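Local atomic coordinates of fructooligosaccharide ABC transporter substrate-binding protein FusA (Streptococcus pneumoniae, PDB entry 5G62), a protein that binds kestose, nystose and longer fructooligosaccharides as the solute-binding component of the FusABC-MsmK ABC transporter, preferring tetrasaccharides and larger. Residues G190-K195 against Y267-K272; N338-Y343 against E373-T378. The protein carries 2 engineered substitutions. All coordinates share one frame; numbering follows the deposited sequence.

Overall arrangement
Both contacts are buried and both end at the bound fructooligosaccharide: they share the fructose units of chains B and C, yet their nearest atoms stay about 7 Å apart and their centres 22 Å. Interaction 1 lies nearer the centre of the molecule (about 11 Å, against about 17 Å for interaction 2, centre to centre) and joins a loop to the end of strand 264-269. Interaction 2 joins the C-terminal ends of helices 332-340 and 371-378. In interaction 1 an aromatic ring under backbone, one carboxylate-hydroxyl bond and the packing of Asn191 on Trp270 beside the sugar join the segments. In interaction 2 a single arginine does most of the work, its guanidinium divided between a main-chain carbonyl and the sugar.

Interaction 1 (G190-K195 against Y267-K272); sequences GNEDFK and YFTWDK. With FRU (beta-D-fructofuranose), chain C; FRU (beta-D-fructofuranose), chain B.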
loop_
_atom_site.group_PDB
_atom_site.type_symbol
_atom_site.label_atom_id
_atom_site.label_comp_id
_atom_site.label_asym_id
_atom_site.label_seq_id
_atom_site.Cartn_x
_atom_site.Cartn_y
_atom_site.Cartn_z
ATOM N N GLY A 190 0.033 1.568 -7.054
ATOM C CA GLY A 190 -0.608 2.224 -5.919
ATOM C C GLY A 190 -2.120 2.365 -6.024
ATOM O O GLY A 190 -2.791 1.795 -6.894
ATOM N N ASN A 191 -2.658 3.141 -5.080
ATOM C CA ASN A 191 -4.081 3.163 -4.777
ATOM C C ASN A 191 -4.921 3.880 -5.834
ATOM O O ASN A 191 -6.140 3.711 -5.855
ATOM C CB ASN A 191 -4.315 3.826 -3.414
ATOM C CG ASN A 191 -3.650 3.046 -2.296
ATOM O OD1 ASN A 191 -3.337 1.861 -2.452
ATOM N ND2 ASN A 191 -3.449 3.689 -1.190
ATOM N N GLU A 192 -4.301 4.663 -6.688
ATOM C CA GLU A 192 -5.034 5.501 -7.624
ATOM C C GLU A 192 -4.937 5.018 -9.073
ATOM O O GLU A 192 -5.510 5.655 -9.967
ATOM C CB GLU A 192 -4.554 6.938 -7.468
ATOM C CG GLU A 192 -5.111 7.641 -6.211
ATOM C CD GLU A 192 -4.475 7.160 -4.904
ATOM O OE1 GLU A 192 -3.251 7.066 -4.832
ATOM O OE2 GLU A 192 -5.227 6.844 -3.983
ATOM N N ASP A 193 -4.282 3.881 -9.319
ATOM C CA ASP A 193 -4.168 3.309 -10.660
ATOM C C ASP A 193 -5.492 2.662 -11.119
ATOM O O ASP A 193 -6.335 2.322 -10.308
ATOM C CB ASP A 193 -3.070 2.267 -10.708
ATOM C CG ASP A 193 -2.697 1.890 -12.141
ATOM O OD1 ASP A 193 -2.473 2.819 -12.938
ATOM O OD2 ASP A 193 -2.628 0.681 -12.443
ATOM N N PHE A 194 -5.637 2.446 -12.441
ATOM C CA PHE A 194 -6.852 1.872 -13.022
ATOM C C PHE A 194 -6.797 0.339 -13.174
ATOM O O PHE A 194 -7.751 -0.243 -13.682
ATOM C CB PHE A 194 -7.156 2.518 -14.411
ATOM C CG PHE A 194 -6.011 2.384 -15.415
ATOM C CD1 PHE A 194 -5.762 1.175 -16.084
ATOM C CD2 PHE A 194 -5.144 3.459 -15.654
ATOM C CE1 PHE A 194 -4.687 1.050 -17.007
ATOM C CE2 PHE A 194 -4.066 3.337 -16.560
ATOM C CZ PHE A 194 -3.845 2.129 -17.254
ATOM N N LYS A 195 -5.712 -0.332 -12.751
ATOM C CA LYS A 195 -5.505 -1.736 -13.096
ATOM C C LYS A 195 -6.539 -2.672 -12.462
ATOM O O LYS A 195 -6.712 -3.794 -12.936
ATOM C CB LYS A 195 -4.073 -2.159 -12.723
ATOM C CG LYS A 195 -3.799 -2.295 -11.184
ATOM C CD LYS A 195 -2.446 -3.009 -10.950
ATOM C CE LYS A 195 -1.273 -2.282 -11.627
ATOM N NZ LYS A 195 -1.027 -0.870 -11.203
ATOM N N TYR A 267 -13.311 7.232 -10.648
ATOM C CA TYR A 267 -11.902 7.390 -10.316
ATOM C C TYR A 267 -11.530 6.281 -9.342
ATOM O O TYR A 267 -12.391 5.552 -8.864
ATOM C CB TYR A 267 -11.592 8.786 -9.717
ATOM C CG TYR A 267 -12.065 8.985 -8.284
ATOM C CD1 TYR A 267 -13.402 9.277 -7.992
ATOM C CD2 TYR A 267 -11.171 8.864 -7.212
ATOM C CE1 TYR A 267 -13.856 9.431 -6.677
ATOM C CE2 TYR A 267 -11.605 9.017 -5.880
ATOM C CZ TYR A 267 -12.923 9.297 -5.612
ATOM O OH TYR A 267 -13.333 9.454 -4.313
ATOM N N PHE A 268 -10.238 6.198 -9.015
ATOM C CA PHE A 268 -9.711 5.122 -8.167
ATOM C C PHE A 268 -9.000 5.682 -6.930
ATOM O O PHE A 268 -8.187 6.593 -7.053
ATOM C CB PHE A 268 -8.726 4.239 -8.953
ATOM C CG PHE A 268 -9.301 3.640 -10.201
ATOM C CD1 PHE A 268 -9.402 4.403 -11.393
ATOM C CD2 PHE A 268 -9.778 2.353 -10.209
ATOM C CE1 PHE A 268 -9.947 3.864 -12.550
ATOM C CE2 PHE A 268 -10.331 1.793 -11.383
ATOM C CZ PHE A 268 -10.400 2.538 -12.549
ATOM N N THR A 269 -9.224 5.069 -5.768
ATOM C CA THR A 269 -8.451 5.447 -4.588
ATOM C C THR A 269 -8.679 4.417 -3.476
ATOM O O THR A 269 -9.588 3.591 -3.544
ATOM C CB THR A 269 -8.775 6.886 -4.094
ATOM O OG1 THR A 269 -7.747 7.368 -3.199
ATOM C CG2 THR A 269 -10.143 6.946 -3.424
ATOM N N TRP A 270 -7.856 4.498 -2.427
ATOM C CA TRP A 270 -8.093 3.607 -1.277
ATOM C C TRP A 270 -9.451 3.863 -0.627
ATOM O O TRP A 270 -10.205 2.923 -0.377
ATOM C CB TRP A 270 -7.009 3.775 -0.209
ATOM C CG TRP A 270 -7.136 2.830 0.975
ATOM C CD1 TRP A 270 -7.751 3.080 2.192
ATOM C CD2 TRP A 270 -6.524 1.537 1.101
ATOM N NE1 TRP A 270 -7.568 1.997 3.049
ATOM C CE2 TRP A 270 -6.828 1.042 2.402
ATOM C CE3 TRP A 270 -5.754 0.741 0.235
ATOM C CZ2 TRP A 270 -6.416 -0.221 2.828
ATOM C CZ3 TRP A 270 -5.325 -0.507 0.677
ATOM C CH2 TRP A 270 -5.638 -0.963 1.968
ATOM N N ASP A 271 -9.731 5.118 -0.295
ATOM C CA ASP A 271 -10.927 5.539 0.433
ATOM C C ASP A 271 -11.392 6.860 -0.170
ATOM O O ASP A 271 -10.639 7.850 -0.164
ATOM C CB ASP A 271 -10.601 5.680 1.932
ATOM C CG ASP A 271 -11.802 6.071 2.818
ATOM O OD1 ASP A 271 -12.819 6.630 2.349
ATOM O OD2 ASP A 271 -11.683 5.859 4.032
ATOM N N LYS A 272 -12.632 6.876 -0.696
ATOM C CA LYS A 272 -13.207 8.100 -1.286
ATOM C C LYS A 272 -13.137 9.325 -0.365
ATOM O O LYS A 272 -13.116 10.466 -0.840
ATOM C CB LYS A 272 -14.677 7.865 -1.670
ATOM C CG LYS A 272 -15.636 7.720 -0.511
ATOM C CD LYS A 272 -17.090 7.426 -0.912
ATOM C CE LYS A 272 -18.043 7.679 0.278
ATOM N NZ LYS A 272 -19.453 7.357 -0.010
HETATM C C1 FRU C . -4.372 2.576 4.803
HETATM C C2 FRU C . -4.240 4.093 4.668
HETATM C C3 FRU C . -5.514 4.876 5.237
HETATM C C4 FRU C . -5.537 6.114 4.372
HETATM C C5 FRU C . -5.277 5.584 3.196
HETATM C C6 FRU C . -4.637 6.624 2.291
HETATM O O1 FRU C . -4.351 2.202 6.202
HETATM O O3 FRU C . -5.331 5.201 6.546
HETATM O O4 FRU C . -6.712 6.864 4.416
HETATM O O5 FRU C . -4.252 4.368 3.435
HETATM O O6 FRU C . -4.177 5.929 1.201
HETATM C C1 FRU B . -4.335 -0.221 5.995
HETATM C C2 FRU B . -5.095 0.969 6.501
HETATM C C3 FRU B . -5.385 0.891 8.068
HETATM C C4 FRU B . -6.585 1.750 8.194
HETATM C C5 FRU B . -7.324 1.314 7.148
HETATM C C6 FRU B . -8.297 2.330 6.647
HETATM O O1 FRU B . -3.070 -0.384 6.528
HETATM O O3 FRU B . -4.300 1.281 8.833
HETATM O O4 FRU B . -7.174 1.470 9.419
HETATM O O5 FRU B . -6.257 0.930 6.020
HETATM O O6 FRU B . -9.016 1.852 5.558
#
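Asn191 and Trp270 meet where a type I beta turn, Gly190 to Asp193, lies against the end of strand 264-269 in a solute-binding protein of family 1, and both residues bind the substrate. Asn191 ND2 packs 3.7 Å from Trp270 CB, with the amide plane turned 41° from the indole, and it also makes a weak hydrogen bond to O6 of the chain C fructose. That sugar lies over one face of the indole. At the ring edge, Trp270 NE1 gives a nearly straight hydrogen bond of 2.9 Å to O6 of the chain B fructose, so the ring serves two sugars at once.

Behind this pair, Thr269 OG1 donates to Glu192 OE2 at 2.7 Å, reaching the anti lone pair of the carboxylate. The glutamate chain bends at chi2 (73°), which brings its acid end back to the strand although its CB does not point there. The two backbones also touch: Asn191 O receives a CA-H...O contact from Thr269 CA, and Phe268 O receives one from Glu192 CA.

Further out, Asp193 is tied by salt bridges to Lys195 and to Arg450 of helix 429-456, which probably steadies the far end of the turn. There the Phe268 ring lies beneath the backbone in a CH-pi contact, with Phe194 CA 3.6 Å from the ring centroid and only 11° off its normal.

Interaction 2 (N338-Y343 against E373-T378); sequences NNWGTY and ELRQKT. With FRU (beta-D-fructofuranose), chain D; FRU (beta-D-fructofuranose), chain B; FRU (beta-D-fructofuranose), chain C.
Gly341 and Thr378 mark the closest approach of the two chains, at the C-terminal ends of helices 332-340 and 371-378: their CA atoms are 4.9 Å apart, and Gly341 leaves its helix with positive phi. The Arg375 side chain is fully extended, every torsion close to 180°, and this carries its guanidinium to the last turn of helix 332-340, beside the sugar.

Asn339 O receives two bonds from it, one from Arg375 NH2 at 3.0 Å and a weak one from Arg375 NE. The NH2 donor stands 44° out of the carbonyl plane. Trp340 points CD1 at the guanidinium, 3.4 Å from Arg375 CZ and over the centre of one face, while O3 of the chain D fructose lies toward the rim of the opposite face. Ring and guanidinium planes are 66° apart, so this is no parallel stack. Arg375 NH1 turns to the ligand, with hydrogen bonds to O3 of the chain B fructose (2.7 Å) and to O3 of the chain C fructose, and a weak one to O1 of the latter. Trp340 NE1 donates to the same chain B O3 at 3.0 Å.

Around this first shell, Asn339 ND2 is bonded to Glu123, itself a substrate-binding residue, and Arg375 NE forms a salt bridge with Glu379. At the other end Thr378 OG1 donates to Leu374 O and packs 3.6 Å from Gly341 CA. A water accepts from Thr342 N and donates to Thr378 OG1, linking the two segments.

The bonds of NE and NH2 to Asn339 O, that of NE to Glu379 and those of NH1 to the sugars probably leave the guanidinium little freedom to rotate. NH1 is a cationic donor whose hydrogen bonds to fructose oxygens are probably strengthened by the charge.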
loop_
_atom_site.group_PDB
_atom_site.type_symbol
_atom_site.label_atom_id
_atom_site.label_comp_id
_atom_site.label_asym_id
_atom_site.label_seq_id
_atom_site.Cartn_x
_atom_site.Cartn_y
_atom_site.Cartn_z
ATOM N N ASN A 338 1.127 4.907 17.667
ATOM C CA ASN A 338 2.154 5.131 16.663
ATOM C C ASN A 338 1.573 4.892 15.274
ATOM O O ASN A 338 1.913 5.589 14.317
ATOM C CB ASN A 338 3.375 4.217 16.879
ATOM C CG ASN A 338 4.194 4.569 18.142
ATOM O OD1 ASN A 338 3.859 5.493 18.885
ATOM N ND2 ASN A 338 5.252 3.788 18.387
ATOM N N ASN A 339 0.666 3.924 15.177
ATOM C CA ASN A 339 0.094 3.554 13.892
ATOM C C ASN A 339 -0.910 4.586 13.391
ATOM O O ASN A 339 -0.890 4.948 12.215
ATOM C CB ASN A 339 -0.561 2.176 13.995
ATOM C CG ASN A 339 -0.815 1.543 12.619
ATOM O OD1 ASN A 339 0.047 1.585 11.718
ATOM N ND2 ASN A 339 -2.006 0.992 12.453
ATOM N N TRP A 340 -1.767 5.092 14.261
ATOM C CA TRP A 340 -2.985 5.774 13.830
ATOM C C TRP A 340 -3.153 7.218 14.309
ATOM O O TRP A 340 -3.936 7.941 13.701
ATOM C CB TRP A 340 -4.206 4.961 14.261
ATOM C CG TRP A 340 -4.495 3.769 13.338
ATOM C CD1 TRP A 340 -4.372 3.735 11.974
ATOM C CD2 TRP A 340 -4.961 2.477 13.731
ATOM N NE1 TRP A 340 -4.751 2.501 11.496
ATOM C CE2 TRP A 340 -5.103 1.707 12.551
ATOM C CE3 TRP A 340 -5.268 1.892 14.974
ATOM C CZ2 TRP A 340 -5.522 0.392 12.571
ATOM C CZ3 TRP A 340 -5.702 0.578 14.991
ATOM C CH2 TRP A 340 -5.821 -0.166 13.786
ATOM N N GLY A 341 -2.441 7.669 15.364
ATOM C CA GLY A 341 -2.649 8.983 15.940
ATOM C C GLY A 341 -2.852 8.892 17.456
ATOM O O GLY A 341 -2.520 7.877 18.082
ATOM N N THR A 342 -3.393 9.953 18.062
ATOM C CA THR A 342 -3.416 10.025 19.523
ATOM C C THR A 342 -4.634 10.808 20.028
ATOM O O THR A 342 -5.571 11.109 19.281
ATOM C CB THR A 342 -2.080 10.603 20.051
ATOM O OG1 THR A 342 -2.005 10.454 21.476
ATOM C CG2 THR A 342 -1.900 12.065 19.694
ATOM N N TYR A 343 -4.601 11.121 21.330
ATOM C CA TYR A 343 -5.682 11.740 22.092
ATOM C C TYR A 343 -5.194 12.982 22.836
ATOM O O TYR A 343 -4.000 13.189 23.061
ATOM C CB TYR A 343 -6.275 10.758 23.130
ATOM C CG TYR A 343 -5.235 10.348 24.162
ATOM C CD1 TYR A 343 -4.350 9.323 23.903
ATOM C CD2 TYR A 343 -5.107 11.040 25.373
ATOM C CE1 TYR A 343 -3.369 8.963 24.830
ATOM C CE2 TYR A 343 -4.134 10.698 26.306
ATOM C CZ TYR A 343 -3.266 9.662 26.015
ATOM O OH TYR A 343 -2.293 9.307 26.890
ATOM N N GLU A 373 -5.401 12.636 6.089
ATOM C CA GLU A 373 -4.821 13.939 6.403
ATOM C C GLU A 373 -4.474 14.054 7.892
ATOM O O GLU A 373 -3.331 14.336 8.258
ATOM C CB GLU A 373 -5.804 15.031 5.993
ATOM C CG GLU A 373 -5.464 16.451 6.434
ATOM C CD GLU A 373 -6.560 17.445 6.023
ATOM O OE1 GLU A 373 -7.025 17.381 4.859
ATOM O OE2 GLU A 373 -6.991 18.245 6.878
ATOM N N LEU A 374 -5.452 13.825 8.758
ATOM C CA LEU A 374 -5.160 13.879 10.191
ATOM C C LEU A 374 -4.196 12.769 10.606
ATOM O O LEU A 374 -3.322 13.007 11.431
ATOM C CB LEU A 374 -6.441 13.813 11.009
ATOM C CG LEU A 374 -6.277 13.949 12.534
ATOM C CD1 LEU A 374 -5.516 15.239 12.966
ATOM C CD2 LEU A 374 -7.648 13.883 13.179
ATOM N N ARG A 375 -4.321 11.557 10.031
ATOM C CA ARG A 375 -3.377 10.475 10.360
ATOM C C ARG A 375 -1.931 10.882 10.058
ATOM O O ARG A 375 -1.045 10.738 10.911
ATOM C CB ARG A 375 -3.725 9.174 9.634
ATOM C CG ARG A 375 -2.761 7.987 9.916
ATOM C CD ARG A 375 -3.206 6.671 9.270
ATOM N NE ARG A 375 -2.301 5.578 9.608
ATOM C CZ ARG A 375 -2.398 4.292 9.221
ATOM N NH1 ARG A 375 -3.388 3.803 8.413
ATOM N NH2 ARG A 375 -1.477 3.444 9.702
ATOM N N GLN A 376 -1.688 11.403 8.856
ATOM C CA GLN A 376 -0.369 11.894 8.469
ATOM C C GLN A 376 0.209 12.925 9.427
ATOM O O GLN A 376 1.422 12.967 9.617
ATOM C CB GLN A 376 -0.409 12.549 7.094
ATOM C CG GLN A 376 -0.407 11.625 5.944
ATOM C CD GLN A 376 -0.598 12.397 4.641
ATOM O OE1 GLN A 376 0.337 13.007 4.153
ATOM N NE2 GLN A 376 -1.820 12.397 4.112
ATOM N N LYS A 377 -0.617 13.810 9.966
ATOM C CA LYS A 377 -0.117 14.819 10.889
ATOM C C LYS A 377 0.325 14.249 12.238
ATOM O O LYS A 377 1.249 14.802 12.845
ATOM C CB LYS A 377 -1.175 15.888 11.119
ATOM C CG LYS A 377 -1.477 16.726 9.890
ATOM C CD LYS A 377 -2.625 17.639 10.177
ATOM C CE LYS A 377 -2.934 18.546 8.981
ATOM N NZ LYS A 377 -4.217 19.255 9.197
ATOM N N THR A 378 -0.297 13.160 12.722
ATOM C CA THR A 378 -0.165 12.784 14.130
ATOM C C THR A 378 0.384 11.385 14.384
ATOM O O THR A 378 0.759 11.093 15.519
ATOM C CB THR A 378 -1.516 12.912 14.839
ATOM O OG1 THR A 378 -2.479 12.097 14.158
ATOM C CG2 THR A 378 -1.982 14.406 14.876
HETATM C C1 FRU D . -1.754 4.169 5.022
HETATM C C2 FRU D . -0.782 5.231 5.098
HETATM C C3 FRU D . -0.722 6.037 6.397
HETATM C C4 FRU D . -0.441 7.216 6.045
HETATM C C5 FRU D . -1.279 7.294 4.713
HETATM C C6 FRU D . -1.011 8.559 3.928
HETATM O O1 FRU D . -3.075 4.580 5.390
HETATM O O3 FRU D . 0.170 5.493 7.275
HETATM O O4 FRU D . -0.912 8.183 6.938
HETATM O O5 FRU D . -1.070 6.241 4.078
HETATM O O6 FRU D . 0.224 8.402 3.303
HETATM C C1 FRU B . -4.335 -0.221 5.995
HETATM C C2 FRU B . -5.095 0.969 6.501
HETATM C C3 FRU B . -5.385 0.891 8.068
HETATM C C4 FRU B . -6.585 1.750 8.194
HETATM C C5 FRU B . -7.324 1.314 7.148
HETATM C C6 FRU B . -8.297 2.330 6.647
HETATM O O1 FRU B . -3.070 -0.384 6.528
HETATM O O3 FRU B . -4.300 1.281 8.833
HETATM O O4 FRU B . -7.174 1.470 9.419
HETATM O O5 FRU B . -6.257 0.930 6.020
HETATM O O6 FRU B . -9.016 1.852 5.558
HETATM C C1 FRU C . -4.372 2.576 4.803
HETATM C C2 FRU C . -4.240 4.093 4.668
HETATM C C3 FRU C . -5.514 4.876 5.237
HETATM C C4 FRU C . -5.537 6.114 4.372
HETATM C C5 FRU C . -5.277 5.584 3.196
HETATM C C6 FRU C . -4.637 6.624 2.291
HETATM O O1 FRU C . -4.351 2.202 6.202
HETATM O O3 FRU C . -5.331 5.201 6.546
HETATM O O4 FRU C . -6.712 6.864 4.416
HETATM O O5 FRU C . -4.252 4.368 3.435
HETATM O O6 FRU C . -4.177 5.929 1.201
HETATM O O HOH W 1 -4.446 12.188 16.495
#